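Enoyl-CoA hydratase/isomerase family protein (Pseudomonas syringae pv. tomato, PDB 3OT6) probably acts on acyl-CoA thioesters as a hydratase or isomerase of the crotonase-like family. Local coordinates at residues 34-38 against 86-90. Residues are numbered along the deposited sequence; the frame is centred on the assembly and turned at random.
Sequences IIAFN and LARRM
Arg89 NH1 gives hydrogen bonds to both oxygens of Asn38. Arg89 NH1 lies 3.0 Å from Asn38 O, and this bond is the more bent. Arg89 NH1 lies 3.1 Å from Asn38 OD1, in a straighter bond with an N-H...O angle of 157°. Each uses a lone pair in its carbonyl plane. OD1 also lies in the guanidinium plane, while the backbone O is tilted out of it. The amide and guanidinium are nearly coplanar, and Asn38 CB sits at the guanidinium edge. Arg89 reaches across because CG is anti to its backbone N (chi1 168°) and the chain then runs extended to NE. NH2 forms salt bridges with Asp42 and Glu45, further along helix 31-46. Together these partners should limit the rotation of the guanidinium, and the two carboxylates would favour its positive charge. Beside this polar group, Leu86 packs against Phe37 at about a right angle. Leu86 CD2 lies 3.9 Å from Phe37 CB and meets the ring obliquely. Ile34 CG2 touches Leu86 CB more loosely, at 4.3 Å. The short segment axes run nearly parallel, 19° apart. The contact joins helices 31-46 and 73-91 of the crotonase-like fold by an apolar patch and a polar bridge from Arg89 to Asn38.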
loop_
_atom_site.group_PDB
_atom_site.type_symbol
_atom_site.label_atom_id
_atom_site.label_comp_id
_atom_site.label_asym_id
_atom_site.label_seq_id
_atom_site.Cartn_x
_atom_site.Cartn_y
_atom_site.Cartn_z
ATOM N N ILE A 34 11.816 0.189 -1.399
ATOM C CA ILE A 34 11.408 0.304 -0.007
ATOM C C ILE A 34 12.261 1.331 0.750
ATOM O O ILE A 34 11.756 2.078 1.585
ATOM C CB ILE A 34 11.422 -1.079 0.684
ATOM C CG1 ILE A 34 10.370 -1.976 0.005
ATOM C CG2 ILE A 34 11.177 -0.943 2.185
ATOM C CD1 ILE A 34 10.503 -3.405 0.349
ATOM N N ILE A 35 13.563 1.331 0.451
ATOM C CA ILE A 35 14.476 2.297 0.977
ATOM C C ILE A 35 14.045 3.716 0.518
ATOM O O ILE A 35 13.957 4.660 1.323
ATOM C CB ILE A 35 15.883 2.002 0.529
ATOM C CG1 ILE A 35 16.396 0.725 1.230
ATOM C CG2 ILE A 35 16.761 3.172 0.938
ATOM C CD1 ILE A 35 17.700 0.224 0.706
ATOM N N ALA A 36 13.742 3.859 -0.758
ATOM C CA ALA A 36 13.257 5.134 -1.258
ATOM C C ALA A 36 12.048 5.522 -0.465
ATOM O O ALA A 36 11.996 6.660 -0.022
ATOM C CB ALA A 36 12.936 5.070 -2.759
ATOM N N PHE A 37 11.086 4.594 -0.266
ATOM C CA PHE A 37 9.808 4.871 0.439
ATOM C C PHE A 37 10.054 5.308 1.869
ATOM O O PHE A 37 9.471 6.266 2.318
ATOM C CB PHE A 37 8.871 3.630 0.458
ATOM C CG PHE A 37 7.756 3.709 -0.506
ATOM C CD1 PHE A 37 7.655 2.775 -1.541
ATOM C CD2 PHE A 37 6.792 4.722 -0.394
ATOM C CE1 PHE A 37 6.630 2.866 -2.482
ATOM C CE2 PHE A 37 5.780 4.839 -1.305
ATOM C CZ PHE A 37 5.689 3.909 -2.381
ATOM N N ASN A 38 10.905 4.596 2.599
ATOM C CA ASN A 38 11.243 5.006 3.936
ATOM C C ASN A 38 11.857 6.422 3.992
ATOM O O ASN A 38 11.546 7.187 4.943
ATOM C CB ASN A 38 12.147 3.983 4.589
ATOM C CG ASN A 38 11.384 2.704 4.958
ATOM O OD1 ASN A 38 10.357 2.765 5.662
ATOM N ND2 ASN A 38 11.863 1.547 4.474
ATOM N N LEU A 86 7.349 -1.915 6.085
ATOM C CA LEU A 86 6.869 -0.687 5.450
ATOM C C LEU A 86 5.359 -0.610 5.568
ATOM O O LEU A 86 4.827 0.477 5.837
ATOM C CB LEU A 86 7.321 -0.537 3.974
ATOM C CG LEU A 86 6.660 0.567 3.139
ATOM C CD1 LEU A 86 7.089 1.990 3.648
ATOM C CD2 LEU A 86 6.953 0.469 1.632
ATOM N N ALA A 87 4.642 -1.725 5.379
ATOM C CA ALA A 87 3.174 -1.680 5.568
ATOM C C ALA A 87 2.836 -1.265 7.036
ATOM O O ALA A 87 1.937 -0.461 7.287
ATOM C CB ALA A 87 2.471 -3.051 5.192
ATOM N N ARG A 88 3.514 -1.855 7.991
ATOM C CA ARG A 88 3.319 -1.524 9.374
ATOM C C ARG A 88 3.678 -0.026 9.622
ATOM O O ARG A 88 3.050 0.658 10.411
ATOM C CB ARG A 88 4.184 -2.448 10.228
ATOM C CG ARG A 88 3.772 -2.460 11.664
ATOM C CD ARG A 88 4.940 -2.093 12.486
ATOM N NE ARG A 88 4.742 -2.269 13.911
ATOM C CZ ARG A 88 4.621 -1.245 14.750
ATOM N NH1 ARG A 88 4.691 -0.004 14.269
ATOM N NH2 ARG A 88 4.428 -1.465 16.041
ATOM N N ARG A 89 4.654 0.510 8.916
ATOM C CA ARG A 89 5.041 1.873 9.206
ATOM C C ARG A 89 3.969 2.771 8.654
ATOM O O ARG A 89 3.589 3.721 9.296
ATOM C CB ARG A 89 6.404 2.223 8.607
ATOM C CG ARG A 89 6.680 3.687 8.645
ATOM C CD ARG A 89 7.960 4.053 7.939
ATOM N NE ARG A 89 8.257 5.442 8.243
ATOM C CZ ARG A 89 9.314 6.089 7.813
ATOM N NH1 ARG A 89 10.199 5.491 7.041
ATOM N NH2 ARG A 89 9.485 7.327 8.181
HETATM N N MSE A 90 3.424 2.427 7.490
HETATM C CA MSE A 90 2.389 3.253 6.893
HETATM C C MSE A 90 1.158 3.298 7.749
HETATM O O MSE A 90 0.489 4.320 7.830
HETATM C CB MSE A 90 2.018 2.762 5.490
HETATM C CG MSE A 90 3.071 3.055 4.462
HETATM SE SE MSE A 90 2.803 2.148 2.732
HETATM C CE MSE A 90 1.198 3.058 2.026
#